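Local coordinates for exopolysaccharide biosynthesis protein (Pantoea stewartii subsp. stewartii DC283, PDB 6TGF) that modifies the glycan of the bacterial biofilm as a hydrolase with a tailspike-like parallel beta-helix fold, at the interface of chains A and B. Coordinates in Å, arbitrary orientation; residue numbers count along the deposited sequence, not the author numbering. Chains: chain A/B, Exopolysaccharide biosynthesis protein.

Contact 1: the interface of chains A and B. Residues chain A 462, 483-484; chain B 459-460, 462, 481, 483.
This is a polar, salt-bridged subunit interface between two copies of the protein, and it ties chain A to chain B within the deposited trimer. Such trimers are typical of tailspike-like proteins. A:Arg483 carries the contact. Its chain bends at chi3 (-58°), which turns the guanidinium toward both aspartates. Within its own chain it grips A:Asp462 side-on, with A:Arg483 NE 3.0 Å from carboxylate OD1 of A:Asp462. Across the interface it meets B:Asp462 tip to tip and end-on. A:Arg483 NH1 lies 2.8 Å from OD1 of B:Asp462, and A:Arg483 NH2 lies 2.8 Å from OD2 of B:Asp462. Both bonds use syn lone pairs, and the two flat groups are nearly coplanar, 13° apart. B:Arg483 holds the same carboxylate side-on from above its plane, its NE 3.1 Å from B:Asp462 OD1. Each oxygen of B:Asp462 therefore accepts from both arginines, which should keep it ionised. The methyl CG2 of B:Ile460 lies over one face of the A:Arg483 guanidinium, toward its rim, 3.5 Å from CZ. The B:Arg483 guanidinium lies over the opposite face, offset and turned by 64°. B:Ile460 CD1 packs on CB of A:Gln484 at 3.6 Å. The amide of B:Asn481 crosses the aliphatic part of A:Arg483 obliquely, almost perpendicular to its guanidinium. The aspartates and B:Ile460 belong to strand 458-462, and the arginines and B:Asn481 to strand 479-483, both in the parallel beta-helix.

Contact 2: the interface of chains A and B. Residues chain A 566, 568-574, 585-587; chain B 595-596, 598, 603-604, 679.
B:Glu603 and B:Lys598 bury the most surface here, followed about equally by B:Arg679 and A:Thr587, where two loop segments of chain A wrap polar groups of chain B. B:Glu603 reaches out from strand 602-610 with its chain extended beyond CG. Its carboxylate is caught by the turn A:Asn571 to A:Thr573. The backbone N of A:Gly572 points straight at the syn lone pair of B:Glu603 OE2, at 2.9 Å and 177° at the hydrogen. The amide ND2 of A:Asn571 meets the same oxygen from above the carboxylate plane. OE1 of B:Glu603 accepts from the backbone N of A:Thr573 at 3.0 Å and also from its hydroxyl OG1. These four bonds fix the rotation of the carboxylate and would help to offset its charge. Extended B:Arg679 clasps the carbonyl O of A:Thr573 end-on, NH1 and NH2 each 2.8 Å away. B:Lys598 bends at chi2 (-57°), and its CB packs against the amide of A:Asn571. B:Lys598 NZ meets A:Thr587 tip to tip, 3.1 Å from the hydroxyl OG1. B:Gln596 OE1 accepts from B:Lys598 NZ at 2.7 Å. A:Thr587 OG1 also pairs with A:Thr573 OG1 at 3.0 Å, linking the lysine and glutamate sites. The methyl CG2 of A:Thr587 rests near B:Gln596 CB. The B:Gln596 amide stacks on that of A:Gln566, the planes 22° apart, while its NE2 bonds A:Gln568 O at 3.2 Å. The site locks two loop segments of chain A onto chain B and probably steadies the C-terminal part of the trimer.

Contact 1: the interface of chains A and B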
ATOM      1  N   ASP A 462      -3.304  -4.495 -10.458  1.00 22.29           N
ATOM      2  CA  ASP A 462      -1.993  -3.853 -10.745  1.00 22.50           C
ATOM      3  C   ASP A 462      -0.873  -4.881 -10.550  1.00 22.71           C
ATOM      4  O   ASP A 462      -0.779  -5.455  -9.448  1.00 22.73           O
ATOM      5  CB  ASP A 462      -1.761  -2.633  -9.849  1.00 22.55           C
ATOM      6  CG  ASP A 462      -2.538  -1.393 -10.261  1.00 22.66           C
ATOM      7  OD1 ASP A 462      -2.865  -1.268 -11.458  1.00 22.67           O
ATOM      8  OD2 ASP A 462      -2.802  -0.553  -9.379  1.00 22.80           O
ATOM      9  N   ARG A 483      -3.596  -2.951 -14.904  1.00 23.37           N
ATOM     10  CA  ARG A 483      -2.337  -2.347 -15.421  1.00 23.59           C
ATOM     11  C   ARG A 483      -1.186  -3.346 -15.253  1.00 23.89           C
ATOM     12  O   ARG A 483      -1.079  -3.951 -14.167  1.00 23.76           O
ATOM     13  CB  ARG A 483      -1.988  -1.051 -14.683  1.00 23.57           C
ATOM     14  CG  ARG A 483      -2.864   0.143 -15.037  1.00 23.51           C
ATOM     15  CD  ARG A 483      -2.354   1.421 -14.398  1.00 23.58           C
ATOM     16  NE  ARG A 483      -2.281   1.322 -12.945  1.00 23.57           N
ATOM     17  CZ  ARG A 483      -1.650   2.180 -12.149  1.00 23.64           C
ATOM     18  NH1 ARG A 483      -1.017   3.228 -12.651  1.00 23.83           N
ATOM     19  NH2 ARG A 483      -1.656   1.984 -10.842  1.00 23.62           N
ATOM     20  N   GLN A 484      -0.364  -3.501 -16.297  1.00 24.35           N
ATOM     21  CA  GLN A 484       0.943  -4.211 -16.266  1.00 24.83           C
ATOM     22  C   GLN A 484       0.737  -5.671 -15.840  1.00 25.27           C
ATOM     23  O   GLN A 484       1.429  -6.122 -14.906  1.00 25.27           O
ATOM     24  CB  GLN A 484       1.908  -3.470 -15.336  1.00 24.83           C
ATOM     25  CG  GLN A 484       3.369  -3.861 -15.521  1.00 24.96           C
ATOM     26  CD  GLN A 484       4.302  -2.930 -14.787  1.00 25.10           C
ATOM     27  OE1 GLN A 484       4.618  -1.839 -15.258  1.00 25.15           O
ATOM     28  NE2 GLN A 484       4.762  -3.361 -13.623  1.00 25.11           N
TER
ATOM     29  N   TRP B 459       7.575  -0.235 -15.773  1.00 24.62           N
ATOM     30  CA  TRP B 459       7.226   0.490 -14.523  1.00 24.17           C
ATOM     31  C   TRP B 459       5.761   0.935 -14.547  1.00 23.88           C
ATOM     32  O   TRP B 459       5.337   1.518 -15.563  1.00 23.85           O
ATOM     33  CB  TRP B 459       8.151   1.697 -14.331  1.00 24.10           C
ATOM     34  CG  TRP B 459       9.583   1.351 -14.067  1.00 24.15           C
ATOM     35  CD1 TRP B 459      10.570   1.165 -14.991  1.00 24.27           C
ATOM     36  CD2 TRP B 459      10.202   1.173 -12.780  1.00 24.11           C
ATOM     37  NE1 TRP B 459      11.756   0.878 -14.370  1.00 24.35           N
ATOM     38  CE2 TRP B 459      11.562   0.876 -13.013  1.00 24.20           C
ATOM     39  CE3 TRP B 459       9.742   1.234 -11.459  1.00 24.04           C
ATOM     40  CZ2 TRP B 459      12.460   0.643 -11.973  1.00 24.23           C
ATOM     41  CZ3 TRP B 459      10.631   0.999 -10.431  1.00 24.04           C
ATOM     42  CH2 TRP B 459      11.972   0.707 -10.687  1.00 24.13           C
ATOM     43  N   ILE B 460       5.029   0.655 -13.464  1.00 23.64           N
ATOM     44  CA  ILE B 460       3.845   1.453 -13.027  1.00 23.41           C
ATOM     45  C   ILE B 460       4.390   2.608 -12.180  1.00 23.30           C
ATOM     46  O   ILE B 460       5.143   2.329 -11.228  1.00 23.16           O
ATOM     47  CB  ILE B 460       2.818   0.601 -12.251  1.00 23.33           C
ATOM     48  CG1 ILE B 460       2.155  -0.448 -13.148  1.00 23.36           C
ATOM     49  CG2 ILE B 460       1.782   1.494 -11.577  1.00 23.34           C
ATOM     50  CD1 ILE B 460       1.285  -1.443 -12.405  1.00 23.45           C
ATOM     51  N   ASP B 462       2.817   5.836 -10.217  1.00 23.63           N
ATOM     52  CA  ASP B 462       1.737   6.686  -9.646  1.00 23.88           C
ATOM     53  C   ASP B 462       2.361   7.744  -8.732  1.00 24.17           C
ATOM     54  O   ASP B 462       3.158   7.363  -7.851  1.00 24.09           O
ATOM     55  CB  ASP B 462       0.723   5.864  -8.849  1.00 23.92           C
ATOM     56  CG  ASP B 462      -0.135   4.939  -9.691  1.00 23.96           C
ATOM     57  OD1 ASP B 462      -0.368   5.256 -10.878  1.00 23.87           O
ATOM     58  OD2 ASP B 462      -0.570   3.905  -9.149  1.00 24.12           O
ATOM     59  N   ASN B 481       3.800   3.014 -17.450  1.00 25.79           N
ATOM     60  CA  ASN B 481       2.327   2.994 -17.243  1.00 25.56           C
ATOM     61  C   ASN B 481       2.019   3.934 -16.068  1.00 25.39           C
ATOM     62  O   ASN B 481       2.057   3.468 -14.911  1.00 25.47           O
ATOM     63  CB  ASN B 481       1.833   1.559 -17.029  1.00 25.58           C
ATOM     64  CG  ASN B 481       0.342   1.393 -17.226  1.00 25.65           C
ATOM     65  OD1 ASN B 481      -0.418   2.355 -17.128  1.00 25.65           O
ATOM     66  ND2 ASN B 481      -0.087   0.172 -17.503  1.00 25.75           N
ATOM     67  N   ARG B 483       0.402   7.564 -13.891  1.00 24.87           N
ATOM     68  CA  ARG B 483      -0.711   8.470 -13.498  1.00 25.01           C
ATOM     69  C   ARG B 483      -0.168   9.601 -12.617  1.00 25.15           C
ATOM     70  O   ARG B 483       0.676   9.319 -11.745  1.00 25.05           O
ATOM     71  CB  ARG B 483      -1.803   7.717 -12.734  1.00 24.99           C
ATOM     72  CG  ARG B 483      -2.556   6.688 -13.564  1.00 24.95           C
ATOM     73  CD  ARG B 483      -3.752   6.138 -12.810  1.00 24.99           C
ATOM     74  NE  ARG B 483      -3.354   5.489 -11.569  1.00 24.95           N
ATOM     75  CZ  ARG B 483      -4.186   5.105 -10.606  1.00 25.08           C
ATOM     76  NH1 ARG B 483      -5.489   5.304 -10.723  1.00 25.27           N
ATOM     77  NH2 ARG B 483      -3.707   4.525  -9.520  1.00 25.07           N
TER

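Contact 2: the interface of chains A and B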
ATOM      1  N   GLN A 566      -5.083  21.463 -42.665  1.00 42.68           N
ATOM      2  CA  GLN A 566      -5.116  22.038 -44.036  1.00 43.25           C
ATOM      3  C   GLN A 566      -3.819  22.804 -44.313  1.00 44.10           C
ATOM      4  O   GLN A 566      -3.104  23.135 -43.344  1.00 44.35           O
ATOM      5  CB  GLN A 566      -6.329  22.958 -44.196  1.00 43.27           C
ATOM      6  CG  GLN A 566      -6.179  24.306 -43.506  1.00 43.51           C
ATOM      7  CD  GLN A 566      -7.443  25.125 -43.588  1.00 43.57           C
ATOM      8  OE1 GLN A 566      -8.388  24.915 -42.830  1.00 43.53           O
ATOM      9  NE2 GLN A 566      -7.465  26.074 -44.510  1.00 43.43           N
ATOM     10  N   GLN A 568      -2.533  26.530 -45.994  1.00 47.91           N
ATOM     11  CA  GLN A 568      -3.053  27.926 -45.914  1.00 48.99           C
ATOM     12  C   GLN A 568      -3.657  28.173 -44.527  1.00 49.47           C
ATOM     13  O   GLN A 568      -4.358  27.279 -44.012  1.00 49.47           O
ATOM     14  CB  GLN A 568      -4.107  28.214 -46.989  1.00 49.17           C
ATOM     15  CG  GLN A 568      -3.651  27.908 -48.408  1.00 49.30           C
ATOM     16  CD  GLN A 568      -2.381  28.640 -48.769  1.00 49.74           C
ATOM     17  OE1 GLN A 568      -1.352  28.032 -49.054  1.00 49.77           O
ATOM     18  NE2 GLN A 568      -2.440  29.961 -48.736  1.00 50.31           N
ATOM     19  N   PHE A 569      -3.385  29.349 -43.955  1.00 50.24           N
ATOM     20  CA  PHE A 569      -3.981  29.846 -42.687  1.00 50.75           C
ATOM     21  C   PHE A 569      -4.279  31.347 -42.810  1.00 51.29           C
ATOM     22  O   PHE A 569      -4.335  32.035 -41.773  1.00 51.62           O
ATOM     23  CB  PHE A 569      -3.046  29.539 -41.514  1.00 50.95           C
ATOM     24  CG  PHE A 569      -1.623  29.998 -41.710  1.00 51.24           C
ATOM     25  CD1 PHE A 569      -1.240  31.289 -41.383  1.00 51.70           C
ATOM     26  CD2 PHE A 569      -0.666  29.137 -42.226  1.00 51.17           C
ATOM     27  CE1 PHE A 569       0.070  31.709 -41.568  1.00 52.05           C
ATOM     28  CE2 PHE A 569       0.642  29.558 -42.407  1.00 51.53           C
ATOM     29  CZ  PHE A 569       1.008  30.843 -42.079  1.00 51.96           C
ATOM     30  N   ASN A 570      -4.480  31.831 -44.040  1.00 51.37           N
ATOM     31  CA  ASN A 570      -4.743  33.263 -44.349  1.00 51.81           C
ATOM     32  C   ASN A 570      -6.257  33.502 -44.332  1.00 51.73           C
ATOM     33  O   ASN A 570      -7.006  32.583 -44.721  1.00 51.41           O
ATOM     34  CB  ASN A 570      -4.106  33.694 -45.674  1.00 52.06           C
ATOM     35  CG  ASN A 570      -4.446  32.781 -46.832  1.00 51.70           C
ATOM     36  OD1 ASN A 570      -4.002  31.636 -46.876  1.00 51.58           O
ATOM     37  ND2 ASN A 570      -5.223  33.280 -47.780  1.00 51.61           N
ATOM     38  N   ASN A 571      -6.677  34.694 -43.895  1.00 51.93           N
ATOM     39  CA  ASN A 571      -8.102  35.102 -43.753  1.00 51.95           C
ATOM     40  C   ASN A 571      -8.738  35.287 -45.136  1.00 51.94           C
ATOM     41  O   ASN A 571      -7.998  35.292 -46.139  1.00 51.74           O
ATOM     42  CB  ASN A 571      -8.244  36.391 -42.937  1.00 52.47           C
ATOM     43  CG  ASN A 571      -8.054  36.177 -41.452  1.00 52.37           C
ATOM     44  OD1 ASN A 571      -6.982  36.444 -40.913  1.00 52.56           O
ATOM     45  ND2 ASN A 571      -9.089  35.693 -40.784  1.00 51.99           N
ATOM     46  N   GLY A 572     -10.066  35.439 -45.167  1.00 52.33           N
ATOM     47  CA  GLY A 572     -10.857  35.731 -46.379  1.00 52.65           C
ATOM     48  C   GLY A 572     -11.364  34.477 -47.073  1.00 52.49           C
ATOM     49  O   GLY A 572     -11.565  34.541 -48.300  1.00 52.42           O
ATOM     50  N   THR A 573     -11.585  33.384 -46.334  1.00 52.62           N
ATOM     51  CA  THR A 573     -12.158  32.114 -46.864  1.00 52.63           C
ATOM     52  C   THR A 573     -13.668  32.275 -47.082  1.00 53.00           C
ATOM     53  O   THR A 573     -14.229  31.485 -47.864  1.00 52.72           O
ATOM     54  CB  THR A 573     -11.863  30.918 -45.950  1.00 52.43           C
ATOM     55  OG1 THR A 573     -12.355  31.208 -44.641  1.00 52.48           O
ATOM     56  CG2 THR A 573     -10.391  30.574 -45.892  1.00 52.43           C
ATOM     57  N   ASP A 574     -14.296  33.250 -46.415  1.00 53.99           N
ATOM     58  CA  ASP A 574     -15.741  33.578 -46.562  1.00 54.63           C
ATOM     59  C   ASP A 574     -15.899  34.915 -47.303  1.00 55.22           C
ATOM     60  O   ASP A 574     -17.028  35.444 -47.323  1.00 55.62           O
ATOM     61  CB  ASP A 574     -16.450  33.583 -45.202  1.00 55.00           C
ATOM     62  CG  ASP A 574     -15.890  34.578 -44.197  1.00 55.52           C
ATOM     63  OD1 ASP A 574     -14.746  35.036 -44.394  1.00 55.63           O
ATOM     64  OD2 ASP A 574     -16.605  34.882 -43.220  1.00 55.62           O
ATOM     65  N   ARG A 585     -10.388  28.612 -51.714  1.00 53.13           N
ATOM     66  CA  ARG A 585     -10.166  29.275 -50.402  1.00 53.32           C
ATOM     67  C   ARG A 585     -11.188  28.736 -49.393  1.00 52.61           C
ATOM     68  O   ARG A 585     -12.050  29.518 -48.947  1.00 52.91           O
ATOM     69  CB  ARG A 585     -10.281  30.798 -50.552  1.00 54.18           C
ATOM     70  CG  ARG A 585      -8.948  31.525 -50.643  1.00 54.92           C
ATOM     71  CD  ARG A 585      -9.124  33.029 -50.526  1.00 55.68           C
ATOM     72  NE  ARG A 585      -9.293  33.658 -51.828  1.00 56.00           N
ATOM     73  CZ  ARG A 585      -8.548  34.649 -52.314  1.00 56.53           C
ATOM     74  NH1 ARG A 585      -7.563  35.171 -51.602  1.00 56.78           N
ATOM     75  NH2 ARG A 585      -8.801  35.131 -53.518  1.00 56.80           N
ATOM     76  N   ASN A 586     -11.097  27.448 -49.052  1.00 51.56           N
ATOM     77  CA  ASN A 586     -11.999  26.796 -48.064  1.00 51.02           C
ATOM     78  C   ASN A 586     -11.228  26.554 -46.763  1.00 50.24           C
ATOM     79  O   ASN A 586     -10.014  26.270 -46.830  1.00 50.16           O
ATOM     80  CB  ASN A 586     -12.647  25.510 -48.594  1.00 50.58           C
ATOM     81  CG  ASN A 586     -11.694  24.589 -49.323  1.00 50.27           C
ATOM     82  OD1 ASN A 586     -10.525  24.485 -48.964  1.00 50.54           O
ATOM     83  ND2 ASN A 586     -12.189  23.912 -50.347  1.00 49.61           N
ATOM     84  N   THR A 587     -11.917  26.706 -45.630  1.00 49.34           N
ATOM     85  CA  THR A 587     -11.460  26.271 -44.287  1.00 48.48           C
ATOM     86  C   THR A 587     -11.829  24.792 -44.122  1.00 47.24           C
ATOM     87  O   THR A 587     -12.935  24.407 -44.560  1.00 46.58           O
ATOM     88  CB  THR A 587     -12.054  27.156 -43.184  1.00 48.87           C
ATOM     89  OG1 THR A 587     -11.670  28.504 -43.460  1.00 49.06           O
ATOM     90  CG2 THR A 587     -11.595  26.760 -41.798  1.00 48.91           C
TER
ATOM     91  N   VAL B 595     -13.103  24.512 -38.274  1.00 41.19           N
ATOM     92  CA  VAL B 595     -12.677  25.819 -37.690  1.00 41.68           C
ATOM     93  C   VAL B 595     -11.147  25.841 -37.667  1.00 41.95           C
ATOM     94  O   VAL B 595     -10.560  24.904 -37.097  1.00 41.81           O
ATOM     95  CB  VAL B 595     -13.266  26.032 -36.280  1.00 41.77           C
ATOM     96  CG1 VAL B 595     -12.808  27.347 -35.662  1.00 41.98           C
ATOM     97  CG2 VAL B 595     -14.784  25.949 -36.279  1.00 41.75           C
ATOM     98  N   GLN B 596     -10.533  26.856 -38.281  1.00 42.51           N
ATOM     99  CA  GLN B 596      -9.066  27.095 -38.238  1.00 43.01           C
ATOM    100  C   GLN B 596      -8.809  28.524 -37.750  1.00 44.05           C
ATOM    101  O   GLN B 596      -9.451  29.449 -38.281  1.00 44.47           O
ATOM    102  CB  GLN B 596      -8.425  26.886 -39.612  1.00 42.75           C
ATOM    103  CG  GLN B 596      -6.902  26.843 -39.563  1.00 42.73           C
ATOM    104  CD  GLN B 596      -6.252  26.978 -40.918  1.00 42.70           C
ATOM    105  OE1 GLN B 596      -6.745  27.675 -41.801  1.00 42.75           O
ATOM    106  NE2 GLN B 596      -5.118  26.318 -41.089  1.00 42.57           N
ATOM    107  N   LYS B 598      -6.888  31.698 -38.093  1.00 48.32           N
ATOM    108  CA  LYS B 598      -6.174  32.361 -39.216  1.00 49.23           C
ATOM    109  C   LYS B 598      -5.096  33.284 -38.635  1.00 50.51           C
ATOM    110  O   LYS B 598      -4.884  33.238 -37.407  1.00 50.60           O
ATOM    111  CB  LYS B 598      -7.173  33.123 -40.093  1.00 49.30           C
ATOM    112  CG  LYS B 598      -8.358  32.304 -40.588  1.00 48.91           C
ATOM    113  CD  LYS B 598      -7.962  31.069 -41.371  1.00 48.56           C
ATOM    114  CE  LYS B 598      -9.147  30.351 -41.980  1.00 48.18           C
ATOM    115  NZ  LYS B 598      -8.722  29.211 -42.824  1.00 47.99           N
ATOM    116  N   GLU B 603     -11.854  31.452 -38.952  1.00 51.04           N
ATOM    117  CA  GLU B 603     -12.994  31.321 -39.900  1.00 50.78           C
ATOM    118  C   GLU B 603     -13.455  29.861 -39.890  1.00 49.80           C
ATOM    119  O   GLU B 603     -12.664  29.003 -39.457  1.00 49.92           O
ATOM    120  CB  GLU B 603     -12.585  31.800 -41.294  1.00 51.10           C
ATOM    121  CG  GLU B 603     -12.460  33.311 -41.386  1.00 51.60           C
ATOM    122  CD  GLU B 603     -11.678  33.844 -42.574  1.00 51.85           C
ATOM    123  OE1 GLU B 603     -11.211  33.031 -43.395  1.00 51.62           O
ATOM    124  OE2 GLU B 603     -11.534  35.079 -42.673  1.00 52.33           O
ATOM    125  N   ALA B 604     -14.690  29.603 -40.326  1.00 49.29           N
ATOM    126  CA  ALA B 604     -15.339  28.273 -40.272  1.00 48.58           C
ATOM    127  C   ALA B 604     -15.922  27.904 -41.640  1.00 48.01           C
ATOM    128  O   ALA B 604     -15.919  28.757 -42.546  1.00 48.47           O
ATOM    129  CB  ALA B 604     -16.398  28.263 -39.197  1.00 48.66           C
ATOM    130  N   ARG B 679     -20.200  24.165 -47.327  1.00 46.23           N
ATOM    131  CA  ARG B 679     -19.297  23.627 -48.381  1.00 45.85           C
ATOM    132  C   ARG B 679     -18.853  22.207 -48.017  1.00 45.41           C
ATOM    133  O   ARG B 679     -18.747  21.914 -46.812  1.00 45.51           O
ATOM    134  CB  ARG B 679     -18.039  24.491 -48.526  1.00 45.87           C
ATOM    135  CG  ARG B 679     -18.293  25.965 -48.803  1.00 45.98           C
ATOM    136  CD  ARG B 679     -17.031  26.775 -48.585  1.00 46.09           C
ATOM    137  NE  ARG B 679     -17.229  28.197 -48.821  1.00 46.29           N
ATOM    138  CZ  ARG B 679     -16.307  29.133 -48.616  1.00 46.50           C
ATOM    139  NH1 ARG B 679     -15.107  28.802 -48.164  1.00 46.48           N
ATOM    140  NH2 ARG B 679     -16.585  30.401 -48.864  1.00 46.79           N
TER

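Contact 1 and contact 2 both join chains A and B, and the centres of their C-alpha atoms are about 43 Å apart. They share no residues. Contact 1 sets strands of the beta-helix against their counterparts, with the same residues, 462 and 483, taking part in both chains. Contact 2 lies further toward the C-terminus and pairs different segments, two loop segments of chain A with strands 589-597 and 602-610 and nearby loops of chain B. The two chains are thus held at separate levels along their length. This would suit an elongated tailspike-like trimer, limiting both sliding and splaying of the subunits.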